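Local structure of D-aminopeptidase (Burkholderia sp. LK4, 5TZB) at residues A112-T116 and H117-A121; L228-G232 and Y233-E237; E367-Q371 and A372-D376. The protein is a beta-aminopeptidase of peptidase family S58, an Ntn hydrolase that probably removes N-terminal residues, including beta-amino acids, from short peptides. One frame throughout, in Å; residues are numbered along the deposited sequence.

Contact 1. Residues A112-T116 and H117-A121; sequences AYTNT and HSVGA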
ATOM      1  N   ALA C 112      22.383  -1.629   6.667  1.00 19.16           N
ATOM      2  CA  ALA C 112      23.511  -2.160   5.928  1.00 19.04           C
ATOM      3  C   ALA C 112      23.147  -2.387   4.455  1.00 18.21           C
ATOM      4  O   ALA C 112      22.001  -2.701   4.119  1.00 16.10           O
ATOM      5  CB  ALA C 112      24.018  -3.433   6.571  1.00 19.36           C
ATOM      6  N   TYR C 113      24.122  -2.131   3.585  1.00 18.89           N
ATOM      7  CA  TYR C 113      24.052  -2.455   2.166  1.00 19.31           C
ATOM      8  C   TYR C 113      25.011  -3.599   1.852  1.00 21.48           C
ATOM      9  O   TYR C 113      26.149  -3.571   2.315  1.00 23.72           O
ATOM     10  CB  TYR C 113      24.459  -1.265   1.298  1.00 19.01           C
ATOM     11  CG  TYR C 113      23.618  -0.013   1.354  1.00 18.25           C
ATOM     12  CD1 TYR C 113      22.379   0.014   1.973  1.00 18.13           C
ATOM     13  CD2 TYR C 113      24.078   1.154   0.752  1.00 18.64           C
ATOM     14  CE1 TYR C 113      21.622   1.186   1.999  1.00 18.34           C
ATOM     15  CE2 TYR C 113      23.335   2.314   0.769  1.00 18.99           C
ATOM     16  CZ  TYR C 113      22.116   2.328   1.389  1.00 19.74           C
ATOM     17  OH  TYR C 113      21.391   3.497   1.390  1.00 22.06           O
ATOM     18  N   THR C 114      24.597  -4.568   1.038  1.00 20.89           N
ATOM     19  CA  THR C 114      25.541  -5.582   0.560  1.00 20.98           C
ATOM     20  C   THR C 114      25.050  -6.164  -0.778  1.00 16.91           C
ATOM     21  O   THR C 114      24.220  -5.558  -1.432  1.00 16.46           O
ATOM     22  CB  THR C 114      25.748  -6.689   1.615  1.00 21.15           C
ATOM     23  OG1 THR C 114      26.822  -7.552   1.220  1.00 22.53           O
ATOM     24  CG2 THR C 114      24.481  -7.489   1.835  1.00 16.81           C
ATOM     25  N   ASN C 115      25.569  -7.317  -1.202  1.00 17.41           N
ATOM     26  CA  ASN C 115      25.083  -7.951  -2.430  1.00 20.34           C
ATOM     27  C   ASN C 115      23.893  -8.875  -2.152  1.00 20.57           C
ATOM     28  O   ASN C 115      23.649  -9.228  -1.001  1.00 19.77           O
ATOM     29  CB  ASN C 115      26.199  -8.737  -3.117  1.00 21.09           C
ATOM     30  CG  ASN C 115      26.609  -9.968  -2.329  1.00 22.00           C
ATOM     31  OD1 ASN C 115      25.922 -10.992  -2.357  1.00 22.62           O
ATOM     32  ND2 ASN C 115      27.741  -9.883  -1.640  1.00 21.60           N
ATOM     33  N   THR C 116      23.181  -9.275  -3.210  1.00 20.15           N
ATOM     34  CA  THR C 116      21.919 -10.012  -3.084  1.00 19.37           C
ATOM     35  C   THR C 116      22.012 -11.330  -2.311  1.00 19.11           C
ATOM     36  O   THR C 116      21.072 -11.703  -1.609  1.00 19.17           O
ATOM     37  CB  THR C 116      21.305 -10.321  -4.472  1.00 20.57           C
ATOM     38  OG1 THR C 116      21.429  -9.169  -5.327  1.00 21.04           O
ATOM     39  CG2 THR C 116      19.833 -10.704  -4.322  1.00 20.02           C
ATOM     40  N   HIS C 117      23.120 -12.045  -2.452  1.00 18.54           N
ATOM     41  CA  HIS C 117      23.222 -13.356  -1.836  1.00 20.46           C
ATOM     42  C   HIS C 117      23.870 -13.333  -0.447  1.00 21.73           C
ATOM     43  O   HIS C 117      24.062 -14.374   0.170  1.00 23.37           O
ATOM     44  CB  HIS C 117      23.972 -14.302  -2.776  1.00 20.87           C
ATOM     45  CG  HIS C 117      23.179 -14.660  -3.997  1.00 20.93           C
ATOM     46  ND1 HIS C 117      23.672 -15.449  -5.014  1.00 21.66           N
ATOM     47  CD2 HIS C 117      21.906 -14.350  -4.344  1.00 20.69           C
ATOM     48  CE1 HIS C 117      22.747 -15.593  -5.947  1.00 21.34           C
ATOM     49  NE2 HIS C 117      21.662 -14.938  -5.562  1.00 21.42           N
ATOM     50  N   SER C 118      24.162 -12.144   0.055  1.00 20.97           N
ATOM     51  CA  SER C 118      24.783 -12.011   1.363  1.00 20.63           C
ATOM     52  C   SER C 118      23.878 -11.336   2.404  1.00 20.50           C
ATOM     53  O   SER C 118      24.299 -11.117   3.545  1.00 21.55           O
ATOM     54  CB  SER C 118      26.094 -11.219   1.231  1.00 20.15           C
ATOM     55  OG  SER C 118      27.018 -11.888   0.394  1.00 20.60           O
ATOM     56  N   VAL C 119      22.651 -10.998   2.017  1.00 18.87           N
ATOM     57  CA  VAL C 119      21.743 -10.266   2.906  1.00 19.19           C
ATOM     58  C   VAL C 119      21.480 -10.968   4.244  1.00 19.49           C
ATOM     59  O   VAL C 119      21.534 -10.337   5.301  1.00 16.20           O
ATOM     60  CB  VAL C 119      20.398  -9.987   2.210  1.00 18.63           C
ATOM     61  CG1 VAL C 119      19.326  -9.468   3.230  1.00 16.60           C
ATOM     62  CG2 VAL C 119      20.606  -8.987   1.066  1.00 18.49           C
ATOM     63  N   GLY C 120      21.205 -12.268   4.201  1.00 19.31           N
ATOM     64  CA  GLY C 120      20.924 -13.009   5.412  1.00 18.62           C
ATOM     65  C   GLY C 120      22.080 -13.069   6.401  1.00 19.95           C
ATOM     66  O   GLY C 120      21.891 -12.868   7.614  1.00 18.88           O
ATOM     67  N   ALA C 121      23.278 -13.352   5.888  1.00 20.39           N
ATOM     68  CA  ALA C 121      24.461 -13.432   6.738  1.00 21.32           C
ATOM     69  C   ALA C 121      24.717 -12.068   7.400  1.00 21.62           C
ATOM     70  O   ALA C 121      25.032 -11.996   8.584  1.00 21.80           O
ATOM     71  CB  ALA C 121      25.686 -13.892   5.929  1.00 20.69           C
TER
HETATM   72  O   HOH W   1      27.385 -13.356  -2.103  1.00 28.66           O
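Asn115 and Ser118 meet across a type I beta turn that carries the chain from the end of a strand into a helix. The backbone evidence for the turn is one bond, Ser118 N to Asn115 O at 3.1 Å.

A second set of bonds starts from the Asn115 side chain. Its chi1 of 69° places CG between the backbone N and the carbonyl carbon, which folds the amide back over the turn. Asn115 OD1 then accepts from His117 N at 3.0 Å, a bent bond with an N-H...acceptor angle of 131°, which makes Asn115 the head of an Asx turn laid over the type I turn. OD1 also receives a hydrogen bond from a water. The same water accepts from Ser118 OG at 2.9 Å, bridging the two side chains. On the other branch of the amide, Asn115 ND2 gives Ser118 OG a weak bond of 2.9 Å, while its main polar partner is Thr65 OG1. The bonds at both ends, including the one to Thr65 OG1, probably hold the amide's rotation about chi2.

Van der Waals contact is lighter. Thr114 CG2 and Val119 CG2, 4.2 Å apart, are the apolar pair. Thr114 OG1, which is hydrogen-bonded to Gly66 O, touches Ser118 CB at 3.7 Å, and Val119 CG2 rests 3.8 Å from Thr116 O.

A second subunit closes over the turn: its Arg123 bonds Thr116 O, its Cys141 N is hydrogen-bonded to His117 NE2, and its Asp124 receives the backbone N-H groups of Gly120 and Ala121 in the first turn of the helix. Within the chain, the turn joins strand 111-115 to helix 119-129 at the first connection of a beta-alpha-beta unit completed by strand 144-148, where Val119 packs on Val145 and Glu147.

Contact 2. Residues L228-G232 and Y233-E237; sequences LRVAG and YPVGE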
ATOM      1  N   LEU C 228      21.679   7.977 -19.447  1.00 23.48           N
ATOM      2  CA  LEU C 228      22.394   8.788 -18.452  1.00 24.49           C
ATOM      3  C   LEU C 228      22.179  10.299 -18.654  1.00 25.78           C
ATOM      4  O   LEU C 228      22.363  10.815 -19.759  1.00 25.09           O
ATOM      5  CB  LEU C 228      23.894   8.485 -18.491  1.00 23.83           C
ATOM      6  CG  LEU C 228      24.771   9.309 -17.540  1.00 23.22           C
ATOM      7  CD1 LEU C 228      24.391   9.125 -16.062  1.00 21.67           C
ATOM      8  CD2 LEU C 228      26.259   9.040 -17.782  1.00 23.58           C
ATOM      9  N   ARG C 229      21.764  10.995 -17.594  1.00 26.22           N
ATOM     10  CA  ARG C 229      21.639  12.449 -17.640  0.53 27.59           C
ATOM     11  C   ARG C 229      22.298  13.073 -16.408  1.00 27.06           C
ATOM     12  O   ARG C 229      22.111  12.607 -15.288  1.00 27.82           O
ATOM     13  CB  ARG C 229      20.167  12.886 -17.743  0.53 27.94           C
ATOM     14  CG  ARG C 229      19.373  12.226 -18.877  0.53 29.01           C
ATOM     15  CD  ARG C 229      18.187  13.079 -19.365  0.53 29.50           C
ATOM     16  NE  ARG C 229      17.406  13.646 -18.265  0.53 29.35           N
ATOM     17  CZ  ARG C 229      16.188  14.174 -18.386  0.53 29.30           C
ATOM     18  NH1 ARG C 229      15.572  14.191 -19.560  0.53 29.87           N
ATOM     19  NH2 ARG C 229      15.578  14.676 -17.322  0.53 28.90           N
ATOM     20  N   VAL C 230      23.089  14.121 -16.629  1.00 25.82           N
ATOM     21  CA  VAL C 230      23.828  14.788 -15.557  1.00 24.61           C
ATOM     22  C   VAL C 230      23.452  16.260 -15.492  1.00 23.86           C
ATOM     23  O   VAL C 230      23.691  17.007 -16.450  1.00 23.05           O
ATOM     24  CB  VAL C 230      25.362  14.661 -15.751  1.00 29.79           C
ATOM     25  CG1 VAL C 230      26.110  15.463 -14.689  1.00 30.06           C
ATOM     26  CG2 VAL C 230      25.779  13.209 -15.704  1.00 29.01           C
ATOM     27  N   ALA C 231      22.889  16.668 -14.359  1.00 23.37           N
ATOM     28  CA  ALA C 231      22.305  18.002 -14.189  1.00 24.29           C
ATOM     29  C   ALA C 231      21.282  18.255 -15.291  1.00 25.34           C
ATOM     30  O   ALA C 231      21.147  19.381 -15.778  1.00 25.96           O
ATOM     31  CB  ALA C 231      23.369  19.084 -14.189  1.00 23.34           C
ATOM     32  N   GLY C 232      20.615  17.183 -15.710  1.00 25.01           N
ATOM     33  CA  GLY C 232      19.592  17.240 -16.737  1.00 25.49           C
ATOM     34  C   GLY C 232      20.059  17.019 -18.166  1.00 26.48           C
ATOM     35  O   GLY C 232      19.254  16.654 -19.022  1.00 25.81           O
ATOM     36  N   TYR C 233      21.352  17.222 -18.430  1.00 27.43           N
ATOM     37  CA  TYR C 233      21.882  17.169 -19.801  1.00 27.25           C
ATOM     38  C   TYR C 233      22.085  15.747 -20.305  1.00 27.22           C
ATOM     39  O   TYR C 233      22.604  14.904 -19.581  1.00 27.95           O
ATOM     40  CB  TYR C 233      23.193  17.955 -19.884  1.00 28.07           C
ATOM     41  CG  TYR C 233      22.983  19.448 -19.754  1.00 27.83           C
ATOM     42  CD1 TYR C 233      22.932  20.259 -20.881  1.00 27.92           C
ATOM     43  CD2 TYR C 233      22.820  20.044 -18.509  1.00 27.26           C
ATOM     44  CE1 TYR C 233      22.730  21.630 -20.773  1.00 27.13           C
ATOM     45  CE2 TYR C 233      22.612  21.409 -18.395  1.00 27.28           C
ATOM     46  CZ  TYR C 233      22.573  22.194 -19.537  1.00 26.93           C
ATOM     47  OH  TYR C 233      22.364  23.549 -19.438  1.00 27.30           O
ATOM     48  N   PRO C 234      21.679  15.479 -21.561  1.00 26.70           N
ATOM     49  CA  PRO C 234      21.625  14.112 -22.106  1.00 26.67           C
ATOM     50  C   PRO C 234      22.998  13.569 -22.462  1.00 27.19           C
ATOM     51  O   PRO C 234      23.280  13.225 -23.608  1.00 27.89           O
ATOM     52  CB  PRO C 234      20.750  14.275 -23.346  1.00 25.88           C
ATOM     53  CG  PRO C 234      21.030  15.661 -23.799  1.00 25.71           C
ATOM     54  CD  PRO C 234      21.242  16.480 -22.555  1.00 26.21           C
ATOM     55  N   VAL C 235      23.841  13.475 -21.446  1.00 26.93           N
ATOM     56  CA  VAL C 235      25.234  13.108 -21.623  1.00 27.32           C
ATOM     57  C   VAL C 235      25.386  11.661 -22.108  1.00 26.77           C
ATOM     58  O   VAL C 235      26.296  11.343 -22.884  1.00 26.01           O
ATOM     59  CB  VAL C 235      25.996  13.343 -20.282  1.00 28.64           C
ATOM     60  CG1 VAL C 235      25.372  12.553 -19.168  1.00 26.98           C
ATOM     61  CG2 VAL C 235      27.412  12.992 -20.390  1.00 29.99           C
ATOM     62  N   GLY C 236      24.456  10.794 -21.708  1.00 26.72           N
ATOM     63  CA  GLY C 236      24.468   9.405 -22.133  1.00 25.69           C
ATOM     64  C   GLY C 236      24.401   9.211 -23.645  1.00 26.61           C
ATOM     65  O   GLY C 236      24.968   8.254 -24.186  1.00 24.67           O
ATOM     66  N   GLU C 237      23.697  10.112 -24.325  1.00 27.99           N
ATOM     67  CA  GLU C 237      23.494   9.999 -25.764  1.00 29.61           C
ATOM     68  C   GLU C 237      24.791  10.195 -26.552  1.00 31.21           C
ATOM     69  O   GLU C 237      24.927   9.683 -27.660  1.00 31.71           O
ATOM     70  CB  GLU C 237      22.446  11.010 -26.226  1.00 30.53           C
ATOM     71  CG  GLU C 237      21.050  10.741 -25.667  1.00 31.41           C
ATOM     72  CD  GLU C 237      19.998  11.719 -26.181  1.00 33.09           C
ATOM     73  OE1 GLU C 237      20.306  12.526 -27.086  1.00 34.45           O
ATOM     74  OE2 GLU C 237      18.851  11.661 -25.697  1.00 33.43           O
TER
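A type I' beta turn from Val230 to Tyr233, closed by a single antiparallel bridge, brings these segments together. Val230 and Tyr233 form the hydrogen-bonded pair: Val230 N reaches Tyr233 O at 3.1 Å, and the return bond from Tyr233 N to Val230 O is also 3.1 Å. Positive phi at Ala231 and Gly232 makes the reversal. Tyr233 O also accepts from Val235 N at 2.7 Å, beside an inverse gamma turn centred on Pro234, and Gly236 N bonds Leu228 O at 2.9 Å.

On one side Val235 CG1 packs against both Val230 CG2 (3.5 Å) and Leu228 CG (3.7 Å). Its chi1 of 58° sets that methyl between the backbone N and carbonyl carbon. The Tyr233 ring has Val230 O at its edge, in plane; its hydroxyl bonds Val381 O of the third subunit, and its ring meets Tyr233 of that subunit.

Four backbone bonds thus satisfy the carbonyls of Leu228, Val230 and Tyr233 in largely buried surroundings, Tyr233 O taking two of them, and the valine and leucine branches pack together beside a Leu228 carbonyl already engaged by Gly236 N.

Contact 3. Residues E367-Q371 and A372-D376; sequences EGLGQ and ARLLD
The guanidinium of Arg373 is held by its edge: OE1 of the Glu367 carboxylate and the carbonyl groups of Gly368 and Leu369 all come up to its rim near the plane. Arg373 NH1 and NH2 approach Glu367 OE1 end-on, each at 2.9 Å. Both donate to this one oxygen, NH1 nearly in line with its C-O bond and NH2 on the anti side, forming a salt bridge in which the carboxylate and guanidinium planes are 22° apart. Along the next edge NE and NH2 converge on the Leu369 carbonyl from one face. Arg373 NE to Leu369 O is the straighter bond, 2.9 Å with an N-H...acceptor angle of 161°; Arg373 NH2 to Leu369 O is 3.2 Å. Arg373 NH2 adds a weak bond of 2.8 Å to Gly368 O. It thus serves three oxygens with two N-H groups, so at least one hydrogen must be shared, in keeping with the bent angles. The side chain leaves the helix with CG anti to the backbone N (chi1 -173°), and a bend at chi3 turns the flat group back along 367-369.

The motif is a helix N-terminus, with Gly370 in the N-cap position at a positive phi, where glycine is at ease. Helical bonding starts there, as Leu374 N donates to Gly370 O at 2.9 Å and Leu375 N to Gln371 O at 3.0 Å. Through its bonds to Glu367, Gly368 and Leu369, Arg373 ties the first turn to the chain leading into it, and its positive charge probably polarises the two carbonyls it grips.

Leu369 CD2 lies 4.1 Å from both CD1 and CD2 of Leu374; Leu369 also packs on Leu353 and Leu374 on Val354 of helix 331-355. Val242 packs against both Glu367 and Arg373.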
ATOM      1  N   GLU C 367      34.356   0.299 -17.403  1.00 29.59           N
ATOM      2  CA  GLU C 367      35.151   1.518 -17.316  1.00 29.82           C
ATOM      3  C   GLU C 367      34.513   2.478 -16.330  1.00 29.08           C
ATOM      4  O   GLU C 367      33.286   2.542 -16.223  1.00 28.00           O
ATOM      5  CB  GLU C 367      35.271   2.200 -18.680  1.00 30.44           C
ATOM      6  CG  GLU C 367      36.165   1.482 -19.664  1.00 32.00           C
ATOM      7  CD  GLU C 367      36.353   2.261 -20.958  1.00 32.92           C
ATOM      8  OE1 GLU C 367      36.435   3.507 -20.899  1.00 31.96           O
ATOM      9  OE2 GLU C 367      36.445   1.621 -22.030  1.00 34.16           O
ATOM     10  N   GLY C 368      35.347   3.200 -15.590  1.00 29.35           N
ATOM     11  CA  GLY C 368      34.870   4.341 -14.836  1.00 28.61           C
ATOM     12  C   GLY C 368      34.454   5.385 -15.855  1.00 28.67           C
ATOM     13  O   GLY C 368      35.066   5.487 -16.920  1.00 29.41           O
ATOM     14  N   LEU C 369      33.411   6.144 -15.537  1.00 27.94           N
ATOM     15  CA  LEU C 369      32.913   7.196 -16.417  1.00 28.23           C
ATOM     16  C   LEU C 369      34.044   8.146 -16.849  1.00 30.80           C
ATOM     17  O   LEU C 369      34.207   8.444 -18.033  1.00 30.96           O
ATOM     18  CB  LEU C 369      31.796   7.963 -15.719  1.00 26.43           C
ATOM     19  CG  LEU C 369      31.263   9.236 -16.374  1.00 26.11           C
ATOM     20  CD1 LEU C 369      30.743   8.986 -17.785  1.00 25.76           C
ATOM     21  CD2 LEU C 369      30.188   9.824 -15.479  1.00 25.45           C
ATOM     22  N   GLY C 370      34.853   8.582 -15.891  1.00 31.92           N
ATOM     23  CA  GLY C 370      35.962   9.459 -16.212  1.00 33.91           C
ATOM     24  C   GLY C 370      35.584  10.925 -16.091  1.00 35.19           C
ATOM     25  O   GLY C 370      34.677  11.424 -16.760  1.00 35.04           O
ATOM     26  N   GLN C 371      36.299  11.615 -15.221  1.00 36.41           N
ATOM     27  CA  GLN C 371      36.055  13.022 -14.959  1.00 37.63           C
ATOM     28  C   GLN C 371      36.152  13.884 -16.237  1.00 36.03           C
ATOM     29  O   GLN C 371      35.243  14.665 -16.544  1.00 34.11           O
ATOM     30  CB  GLN C 371      37.033  13.487 -13.888  1.00 41.31           C
ATOM     31  CG  GLN C 371      37.477  14.911 -13.996  1.00 44.86           C
ATOM     32  CD  GLN C 371      38.679  15.177 -13.120  1.00 48.59           C
ATOM     33  OE1 GLN C 371      38.968  14.407 -12.201  1.00 50.27           O
ATOM     34  NE2 GLN C 371      39.416  16.243 -13.423  1.00 49.60           N
ATOM     35  N   ALA C 372      37.233  13.729 -16.996  1.00 36.26           N
ATOM     36  CA  ALA C 372      37.433  14.527 -18.200  1.00 36.12           C
ATOM     37  C   ALA C 372      36.417  14.163 -19.276  1.00 35.13           C
ATOM     38  O   ALA C 372      35.936  15.026 -20.019  1.00 34.49           O
ATOM     39  CB  ALA C 372      38.857  14.353 -18.726  1.00 38.27           C
ATOM     40  N   ARG C 373      36.116  12.872 -19.374  1.00 34.19           N
ATOM     41  CA  ARG C 373      35.181  12.378 -20.374  1.00 33.13           C
ATOM     42  C   ARG C 373      33.760  12.896 -20.089  1.00 31.38           C
ATOM     43  O   ARG C 373      32.987  13.168 -21.021  1.00 30.45           O
ATOM     44  CB  ARG C 373      35.229  10.851 -20.424  1.00 33.35           C
ATOM     45  CG  ARG C 373      34.418  10.238 -21.545  1.00 33.91           C
ATOM     46  CD  ARG C 373      34.938   8.851 -21.902  1.00 35.00           C
ATOM     47  NE  ARG C 373      34.923   7.947 -20.754  1.00 35.80           N
ATOM     48  CZ  ARG C 373      35.344   6.684 -20.786  1.00 37.13           C
ATOM     49  NH1 ARG C 373      35.796   6.159 -21.919  1.00 39.02           N
ATOM     50  NH2 ARG C 373      35.290   5.935 -19.693  1.00 36.83           N
ATOM     51  N   LEU C 374      33.414  13.000 -18.804  1.00 29.53           N
ATOM     52  CA  LEU C 374      32.132  13.569 -18.392  1.00 28.65           C
ATOM     53  C   LEU C 374      32.067  15.062 -18.737  1.00 29.17           C
ATOM     54  O   LEU C 374      31.083  15.540 -19.304  1.00 28.89           O
ATOM     55  CB  LEU C 374      31.912  13.380 -16.885  1.00 27.70           C
ATOM     56  CG  LEU C 374      30.679  14.044 -16.261  1.00 26.14           C
ATOM     57  CD1 LEU C 374      29.386  13.560 -16.912  1.00 25.18           C
ATOM     58  CD2 LEU C 374      30.639  13.829 -14.758  1.00 25.30           C
ATOM     59  N   LEU C 375      33.121  15.792 -18.396  1.00 29.97           N
ATOM     60  CA  LEU C 375      33.173  17.218 -18.709  1.00 30.16           C
ATOM     61  C   LEU C 375      33.072  17.435 -20.221  1.00 30.23           C
ATOM     62  O   LEU C 375      32.351  18.336 -20.659  1.00 30.08           O
ATOM     63  CB  LEU C 375      34.445  17.858 -18.140  1.00 30.52           C
ATOM     64  CG  LEU C 375      34.473  18.071 -16.619  1.00 29.73           C
ATOM     65  CD1 LEU C 375      35.860  18.461 -16.162  1.00 29.77           C
ATOM     66  CD2 LEU C 375      33.466  19.150 -16.199  1.00 28.50           C
ATOM     67  N   ASP C 376      33.741  16.589 -21.015  1.00 30.15           N
ATOM     68  CA  ASP C 376      33.650  16.695 -22.478  1.00 30.97           C
ATOM     69  C   ASP C 376      32.257  16.436 -23.010  1.00 29.57           C
ATOM     70  O   ASP C 376      31.795  17.103 -23.941  1.00 28.64           O
ATOM     71  CB  ASP C 376      34.609  15.727 -23.182  1.00 33.09           C
ATOM     72  CG  ASP C 376      36.049  16.175 -23.106  1.00 35.69           C
ATOM     73  OD1 ASP C 376      36.286  17.361 -22.805  1.00 35.25           O
ATOM     74  OD2 ASP C 376      36.940  15.341 -23.380  1.00 38.18           O
TER

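In the fold
The contacts follow one another along the chain. Contact 1 stands apart: its centre is 31 Å from that of contact 2 and 30 Å from that of contact 3, with nearest atoms about 18 and 19 Å away. It belongs to the mixed sheet containing strands 63-71, 111-115 and 144-148. Contacts 2 and 3 have centres 12 Å apart and touch, Leu374 CD1 lying 3.8 Å from Val230 CG2, so helix 371-380 covers the apolar side of the turn at 228-237. Both also pack against helix 331-355. Contacts 1 and 2 meet different neighbouring subunits, the second and the third, placing two separate faces of the chain in the four-chain assembly.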